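Local coordinates for replicase polyprotein 1a (Avian infectious bronchitis virus, PDB 3LD1) that is of unknown function but forms part of non-structural protein 2, one of the products of the coronavirus replicase polyprotein, at residues F50-V55 against F59-V64; F255-F260 against A265-D270; E113-R118 against A146-V151. The protein carries 3 engineered substitutions. One frame throughout, in Å; residues are numbered along the deposited sequence.

All three contacts follow one another along the chain without nesting or crossing. Interaction 1 comes first and closes a short beta hairpin, pairing strand 50-54 with strand 57-64 at one edge of the N-terminal mixed sheet. Interaction 3 is next, closing a loop of 27 residues, more than half of them helical, and tying helix 112-121 to the long helix 140-162. Interaction 2 follows, closing a four-residue loop between strands 258-260 and 265-269 in the four-stranded antiparallel sheet that precedes the C-terminal beta region. Interactions 1 and 2 lie on opposite sides of the chain's centre, with centres about 57 Å apart, while interaction 3 belongs to the helical region and touches neither.

Interaction 1: residues F50-V55 against F59-V64; sequences FKFETV and FLLKGV
The Phe50 ring overlaps the side chain of Leu61, with Phe50 CZ 3.8 Å from Leu61 CD1. Leu61 CD1 also reaches the Phe52 ring, 3.4 Å from Phe52 CD2, so the leucine is wedged between two aromatic side chains on the face shared by Phe50, Phe52, Phe59 and Leu61. With CG anti to its backbone N (chi1 -178°), Phe52 turns CD2 to this methyl. The CG2 methyl of Thr54 lies over one face of the Phe52 ring, offset toward the rim. Thr54 OG1 instead meets the edge of the Phe59 ring, nearly in its plane and 3.5 Å from Phe59 CE2, while it is hydrogen-bonded to Gly57 O and Cys56 N between the two segments. On the other face, Lys51 and Leu60 run side by side, Lys51 CG 4.0 Å from Leu60 CD2. Two reciprocal pairs of backbone bonds hold the hairpin: Phe50 with Leu61 and Phe52 with Phe59. The shortest of the four runs from Phe52 N to Phe59 O, 2.7 Å. Strand 50-54 forms an outer strand of the mixed sheet, and strand 57-64 separates it from strand 4-8, where Leu61 packs on Ile5 and Val7. Helix 30-46 backs the aromatic face, with Phe40 meeting both Phe52 and Leu61.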
# COMPACT_ATOMS: atom_id res chain seq x y z
N PHE A 50 -19.89 10.79 24.30
CA PHE A 50 -18.62 10.12 24.25
C PHE A 50 -17.55 11.16 24.57
O PHE A 50 -17.80 12.38 24.55
CB PHE A 50 -18.38 9.53 22.88
CG PHE A 50 -18.09 10.57 21.78
CD1 PHE A 50 -19.15 11.22 21.10
CD2 PHE A 50 -16.78 10.85 21.41
CE1 PHE A 50 -18.89 12.19 20.05
CE2 PHE A 50 -16.47 11.81 20.38
CZ PHE A 50 -17.52 12.48 19.69
N LYS A 51 -16.35 10.68 24.87
CA LYS A 51 -15.29 11.52 25.36
C LYS A 51 -14.42 12.09 24.26
O LYS A 51 -14.21 11.44 23.25
CB LYS A 51 -14.37 10.67 26.21
CG LYS A 51 -14.92 10.34 27.62
CD LYS A 51 -13.80 9.50 28.37
CE LYS A 51 -14.39 8.77 29.58
NZ LYS A 51 -13.43 9.07 30.68
N PHE A 52 -13.81 13.25 24.49
CA PHE A 52 -12.88 13.80 23.55
C PHE A 52 -11.68 14.38 24.29
O PHE A 52 -11.73 15.46 24.85
CB PHE A 52 -13.65 14.80 22.68
CG PHE A 52 -12.85 15.46 21.59
CD1 PHE A 52 -11.82 14.77 20.90
CD2 PHE A 52 -13.14 16.81 21.24
CE1 PHE A 52 -11.07 15.43 19.85
CE2 PHE A 52 -12.37 17.48 20.21
CZ PHE A 52 -11.35 16.78 19.51
N GLU A 53 -10.60 13.62 24.37
CA GLU A 53 -9.36 14.12 24.84
C GLU A 53 -8.79 15.32 24.01
O GLU A 53 -8.18 15.11 22.96
CB GLU A 53 -8.35 12.94 24.94
CG GLU A 53 -8.11 12.54 26.36
CD GLU A 53 -7.74 13.81 27.26
OE1 GLU A 53 -6.78 14.59 26.94
OE2 GLU A 53 -8.45 14.05 28.29
N THR A 54 -8.92 16.55 24.50
CA THR A 54 -8.31 17.66 23.78
C THR A 54 -7.00 18.18 24.39
O THR A 54 -6.52 17.64 25.36
CB THR A 54 -9.28 18.86 23.64
OG1 THR A 54 -9.17 19.71 24.79
CG2 THR A 54 -10.73 18.39 23.52
N VAL A 55 -6.45 19.25 23.81
CA VAL A 55 -5.24 19.95 24.33
C VAL A 55 -5.64 21.06 25.34
O VAL A 55 -4.80 21.87 25.80
CB VAL A 55 -4.32 20.62 23.21
CG1 VAL A 55 -3.84 19.62 22.22
CG2 VAL A 55 -5.02 21.74 22.47
N PHE A 59 -13.12 16.81 27.11
CA PHE A 59 -14.53 17.26 27.08
C PHE A 59 -15.37 16.08 26.73
O PHE A 59 -14.85 15.04 26.27
CB PHE A 59 -14.85 18.40 26.09
CG PHE A 59 -14.12 19.71 26.38
CD1 PHE A 59 -14.81 20.81 26.85
CD2 PHE A 59 -12.73 19.84 26.12
CE1 PHE A 59 -14.13 22.03 27.07
CE2 PHE A 59 -12.05 21.04 26.34
CZ PHE A 59 -12.74 22.14 26.82
N LEU A 60 -16.66 16.24 26.96
CA LEU A 60 -17.62 15.27 26.50
C LEU A 60 -18.43 15.91 25.36
O LEU A 60 -18.88 17.09 25.51
CB LEU A 60 -18.54 14.88 27.64
CG LEU A 60 -17.94 14.60 29.03
CD1 LEU A 60 -19.11 14.20 29.97
CD2 LEU A 60 -16.75 13.57 29.05
N LEU A 61 -18.65 15.14 24.28
CA LEU A 61 -19.48 15.57 23.14
C LEU A 61 -20.65 14.64 22.90
O LEU A 61 -20.64 13.52 23.31
CB LEU A 61 -18.67 15.72 21.83
CG LEU A 61 -17.29 16.40 21.87
CD1 LEU A 61 -16.37 15.95 20.76
CD2 LEU A 61 -17.39 17.87 21.86
N LYS A 62 -21.63 15.16 22.19
CA LYS A 62 -22.79 14.43 21.77
C LYS A 62 -23.37 14.99 20.44
O LYS A 62 -23.82 16.16 20.38
CB LYS A 62 -23.85 14.58 22.84
CG LYS A 62 -24.98 13.59 22.71
CD LYS A 62 -26.20 14.07 23.45
CE LYS A 62 -27.13 12.96 23.62
NZ LYS A 62 -26.70 12.33 24.90
N GLY A 63 -23.36 14.17 19.39
CA GLY A 63 -23.90 14.61 18.12
C GLY A 63 -25.40 14.69 18.23
O GLY A 63 -26.04 13.78 18.79
N VAL A 64 -25.99 15.76 17.70
CA VAL A 64 -27.45 15.82 17.65
C VAL A 64 -27.99 16.34 16.34
O VAL A 64 -27.26 16.83 15.47
CB VAL A 64 -28.03 16.70 18.75
CG1 VAL A 64 -27.63 16.16 20.15
CG2 VAL A 64 -27.60 18.19 18.50

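Interaction 2: residues F255-F260 against A265-D270; sequences FTTFAF and AVKIVD. Engineered in segment 255-260: Phe258 (natural residue Leu).
Phe258 and Lys267 face each other in a non-hydrogen-bonded pair of an antiparallel beta hairpin, strands 258-260 and 265-269, within a four-stranded antiparallel sheet. Phe258, an engineered substitution for leucine, slants across the base of the lysine: its CE2 lies 4.0 Å from Lys267 CB, and the carbonyl oxygen of Val266 sits near the plane of the ring, at its edge. The lysine chain is bent at both chi3 (-39°) and chi4, which turns the ammonium back beside Thr257. These two side chains lie alongside each other and point the same way, but the 3.9 Å between Lys267 NZ and Thr257 OG1 makes this a loose approach with no hydrogen bond.

Farther along this face, Ala265 CB meets the Phe260 ring obliquely, 3.7 Å from Phe260 CE2, and the same ring packs edge-to-face with Phe242. On the reverse face the contacts are small and aliphatic. Val266 CG2 comes within 3.6 Å of Ala259 CB, while the CG1 of Ile268 packs more loosely against that alanine methyl. Ile268 CD1 turns across the strand to the backbone, 3.6 Å from Phe258 O.

The ladder is stitched by two reciprocal bonds between Ala259 and Val266 and by a third from Ile268 N to Thr257 O. A type II' turn from Phe255 to Phe258, closed by Phe258 N bonding to Phe255 O, leads in from strand 253-255, and strand 281-285 flanks the far side through Ala265 and Lys267. Of the cross-strand bonds, that from Ala259 N to Val266 O is 2.8 Å long, with the donor almost in line with the C=O bond.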
# COMPACT_ATOMS: atom_id res chain seq x y z
N PHE A 255 12.58 -11.45 -18.02
CA PHE A 255 12.91 -10.06 -18.13
C PHE A 255 14.32 -10.01 -17.74
O PHE A 255 14.63 -10.38 -16.57
CB PHE A 255 12.12 -9.23 -17.12
CG PHE A 255 12.48 -7.76 -17.15
CD1 PHE A 255 11.94 -6.92 -18.14
CD2 PHE A 255 13.37 -7.23 -16.23
CE1 PHE A 255 12.28 -5.57 -18.19
CE2 PHE A 255 13.73 -5.86 -16.26
CZ PHE A 255 13.18 -5.02 -17.23
N THR A 256 15.20 -9.64 -18.67
CA THR A 256 16.58 -9.33 -18.21
C THR A 256 17.36 -10.57 -17.59
O THR A 256 17.24 -11.68 -18.06
CB THR A 256 16.31 -8.20 -17.29
OG1 THR A 256 16.05 -7.09 -18.15
CG2 THR A 256 17.39 -7.88 -16.33
N THR A 257 18.14 -10.37 -16.53
CA THR A 257 18.80 -11.44 -15.79
C THR A 257 17.82 -12.18 -14.80
O THR A 257 18.25 -12.89 -13.86
CB THR A 257 20.02 -10.85 -15.02
OG1 THR A 257 19.66 -9.61 -14.39
CG2 THR A 257 21.21 -10.58 -15.98
N PHE A 258 16.50 -12.02 -14.99
CA PHE A 258 15.54 -12.47 -13.99
C PHE A 258 14.54 -13.40 -14.57
O PHE A 258 14.24 -13.26 -15.75
CB PHE A 258 14.79 -11.28 -13.35
CG PHE A 258 15.66 -10.39 -12.52
CD1 PHE A 258 16.09 -9.17 -13.03
CD2 PHE A 258 16.05 -10.78 -11.25
CE1 PHE A 258 16.92 -8.33 -12.28
CE2 PHE A 258 16.89 -9.98 -10.48
CZ PHE A 258 17.34 -8.75 -10.99
N ALA A 259 13.99 -14.27 -13.70
CA ALA A 259 12.88 -15.18 -14.03
C ALA A 259 11.76 -15.14 -12.99
O ALA A 259 12.02 -15.06 -11.79
CB ALA A 259 13.37 -16.58 -14.17
N PHE A 260 10.53 -15.26 -13.47
CA PHE A 260 9.41 -15.00 -12.64
C PHE A 260 8.46 -16.16 -12.74
O PHE A 260 7.72 -16.27 -13.73
CB PHE A 260 8.73 -13.72 -13.12
CG PHE A 260 9.50 -12.48 -12.80
CD1 PHE A 260 10.48 -12.01 -13.65
CD2 PHE A 260 9.27 -11.79 -11.62
CE1 PHE A 260 11.23 -10.87 -13.31
CE2 PHE A 260 10.02 -10.66 -11.26
CZ PHE A 260 10.99 -10.19 -12.09
N ALA A 265 10.55 -14.79 -7.64
CA ALA A 265 11.46 -14.27 -8.62
C ALA A 265 12.84 -14.72 -8.29
O ALA A 265 13.26 -14.62 -7.11
CB ALA A 265 11.46 -12.80 -8.60
N VAL A 266 13.57 -15.17 -9.31
CA VAL A 266 14.95 -15.52 -9.12
C VAL A 266 15.73 -14.81 -10.15
O VAL A 266 15.22 -14.60 -11.26
CB VAL A 266 15.16 -17.00 -9.41
CG1 VAL A 266 14.36 -17.88 -8.42
CG2 VAL A 266 14.84 -17.36 -10.94
N LYS A 267 16.98 -14.48 -9.85
CA LYS A 267 17.93 -14.24 -10.90
C LYS A 267 18.56 -15.53 -11.44
O LYS A 267 18.85 -16.50 -10.66
CB LYS A 267 19.08 -13.37 -10.46
CG LYS A 267 19.33 -13.19 -9.02
CD LYS A 267 20.41 -12.09 -8.93
CE LYS A 267 21.47 -12.27 -10.05
NZ LYS A 267 21.28 -11.32 -11.23
N ILE A 268 18.77 -15.49 -12.77
CA ILE A 268 19.40 -16.53 -13.50
C ILE A 268 20.88 -16.24 -13.44
O ILE A 268 21.31 -15.17 -13.79
CB ILE A 268 18.98 -16.45 -14.97
CG1 ILE A 268 17.47 -16.47 -15.14
CG2 ILE A 268 19.59 -17.58 -15.77
CD1 ILE A 268 17.06 -15.38 -16.16
N VAL A 269 21.68 -17.20 -13.06
CA VAL A 269 23.11 -16.96 -13.13
C VAL A 269 23.74 -17.95 -14.09
O VAL A 269 23.47 -19.20 -14.00
CB VAL A 269 23.79 -16.98 -11.73
CG1 VAL A 269 22.78 -16.82 -10.57
CG2 VAL A 269 24.50 -18.20 -11.52
N ASP A 270 24.56 -17.42 -15.03
CA ASP A 270 25.23 -18.26 -15.97
C ASP A 270 26.36 -18.92 -15.25
O ASP A 270 26.93 -18.34 -14.39
CB ASP A 270 25.80 -17.46 -17.13
CG ASP A 270 24.73 -16.75 -17.96
OD1 ASP A 270 25.17 -15.89 -18.75
OD2 ASP A 270 23.49 -17.04 -17.86

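Interaction 3: residues E113-R118 against A146-V151; sequences ETLDAR and AMRRLV
Arg148 and Asp116 meet through a bend in the arginine: its chain leaves the helix extended at chi2 and turns at chi3 (108°), which points NE at Asp116. Asp116, with CG beside its own backbone N, brings OD1 forward to receive it. The outcome is a salt bridge between two neighbouring helices, 112-121 and 140-162. It is carried by a single hydrogen bond from Arg148 NE to Asp116 OD1, 2.5 Å, with an N-H...O angle of 157°, met nearly along the C-O axis and close to the guanidinium plane. Arg148 NH2 stays 3.6 Å from Asp116 OD1, making this a single-bond contact and not a bidentate one, and the planes of the two groups are turned 49° apart.

Leu115 supplies the apolar part of the contact. Leu115 CB lies over one face of the guanidinium, offset toward the rim, 4.1 Å from Arg148 NE, so the group meets aliphatic carbon on one face and the carboxylate at its edge. Leu115 itself packs on Trp108 of helix 105-108, and Arg148 on Ile187. Next along helix 140-162, Arg149 makes a second link, its NE hydrogen-bonded to Ala119 O of helix 112-121 and its NH2 in a salt bridge with Asp123, just beyond that helix. The carboxylate also touches the aliphatic arm of its partner, with Asp116 OD1 3.3 Å from Arg148 CD.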
# COMPACT_ATOMS: atom_id res chain seq x y z
N GLU A 113 -0.30 23.40 -10.11
CA GLU A 113 1.00 23.83 -9.63
C GLU A 113 0.93 24.56 -8.29
O GLU A 113 1.82 24.36 -7.45
CB GLU A 113 1.87 24.50 -10.70
CG GLU A 113 1.05 24.88 -11.85
CD GLU A 113 0.95 23.84 -12.99
OE1 GLU A 113 -0.14 23.30 -13.31
OE2 GLU A 113 1.97 23.64 -13.63
N THR A 114 -0.13 25.31 -8.03
CA THR A 114 -0.19 25.98 -6.76
C THR A 114 -0.40 24.96 -5.64
O THR A 114 0.23 25.02 -4.54
CB THR A 114 -1.22 27.16 -6.72
OG1 THR A 114 -2.56 26.73 -7.16
CG2 THR A 114 -0.66 28.37 -7.63
N LEU A 115 -1.25 23.98 -5.97
CA LEU A 115 -1.54 22.91 -5.06
C LEU A 115 -0.25 22.17 -4.71
O LEU A 115 -0.01 21.90 -3.54
CB LEU A 115 -2.49 21.95 -5.71
CG LEU A 115 -3.97 21.97 -5.58
CD1 LEU A 115 -4.42 23.12 -4.94
CD2 LEU A 115 -4.70 21.78 -6.98
N ASP A 116 0.58 21.86 -5.72
CA ASP A 116 1.85 21.16 -5.45
C ASP A 116 2.84 21.97 -4.62
O ASP A 116 3.55 21.40 -3.76
CB ASP A 116 2.55 20.72 -6.73
CG ASP A 116 1.97 19.47 -7.30
OD1 ASP A 116 1.07 18.82 -6.66
OD2 ASP A 116 2.39 19.14 -8.44
N ALA A 117 2.88 23.26 -4.87
CA ALA A 117 3.78 24.14 -4.16
C ALA A 117 3.30 24.35 -2.70
O ALA A 117 4.07 24.27 -1.77
CB ALA A 117 3.99 25.49 -4.92
N ARG A 118 2.03 24.50 -2.49
CA ARG A 118 1.60 24.62 -1.12
C ARG A 118 1.92 23.31 -0.40
O ARG A 118 2.36 23.38 0.75
CB ARG A 118 0.11 24.90 -1.03
CG ARG A 118 -0.41 24.77 0.42
CD ARG A 118 -0.02 25.98 1.25
NE ARG A 118 1.42 25.91 1.55
CZ ARG A 118 2.07 26.80 2.29
NH1 ARG A 118 3.36 26.68 2.51
NH2 ARG A 118 1.41 27.83 2.81
N ALA A 146 -2.82 18.28 0.84
CA ALA A 146 -1.82 17.65 1.79
C ALA A 146 -1.37 16.25 1.42
O ALA A 146 -0.18 15.90 1.64
CB ALA A 146 -2.37 17.66 3.30
N MET A 147 -2.30 15.43 0.94
CA MET A 147 -1.96 14.09 0.53
C MET A 147 -0.95 14.06 -0.59
O MET A 147 -0.26 13.06 -0.78
CB MET A 147 -3.19 13.27 0.14
CG MET A 147 -4.08 12.84 1.30
SD MET A 147 -5.45 11.78 0.74
CE MET A 147 -6.79 12.88 0.48
N ARG A 148 -0.83 15.16 -1.33
CA ARG A 148 0.10 15.16 -2.42
C ARG A 148 1.45 14.71 -1.93
O ARG A 148 2.20 14.20 -2.71
CB ARG A 148 0.13 16.52 -3.17
CG ARG A 148 -1.21 16.76 -3.90
CD ARG A 148 -1.33 18.15 -4.49
NE ARG A 148 -1.22 18.07 -5.93
CZ ARG A 148 -2.26 17.87 -6.71
NH1 ARG A 148 -3.48 17.81 -6.18
NH2 ARG A 148 -2.07 17.77 -8.00
N ARG A 149 1.75 14.85 -0.63
CA ARG A 149 3.13 14.64 -0.13
C ARG A 149 3.42 13.19 -0.00
O ARG A 149 4.60 12.80 0.07
CB ARG A 149 3.35 15.21 1.28
CG ARG A 149 3.13 16.67 1.50
CD ARG A 149 3.51 17.00 3.01
NE ARG A 149 4.43 18.13 2.99
CZ ARG A 149 5.68 18.14 3.47
NH1 ARG A 149 6.21 17.12 4.13
NH2 ARG A 149 6.38 19.25 3.34
N LEU A 150 2.35 12.42 0.13
CA LEU A 150 2.43 10.98 0.38
C LEU A 150 2.85 10.15 -0.85
O LEU A 150 3.38 9.05 -0.68
CB LEU A 150 1.12 10.45 0.90
CG LEU A 150 0.67 11.04 2.23
CD1 LEU A 150 -0.71 10.58 2.62
CD2 LEU A 150 1.64 10.79 3.31
N VAL A 151 2.66 10.72 -2.05
CA VAL A 151 3.04 10.08 -3.30
C VAL A 151 4.54 9.86 -3.26
O VAL A 151 5.01 8.73 -3.28
CB VAL A 151 2.62 10.96 -4.45
CG1 VAL A 151 3.02 10.31 -5.76
CG2 VAL A 151 1.07 11.21 -4.41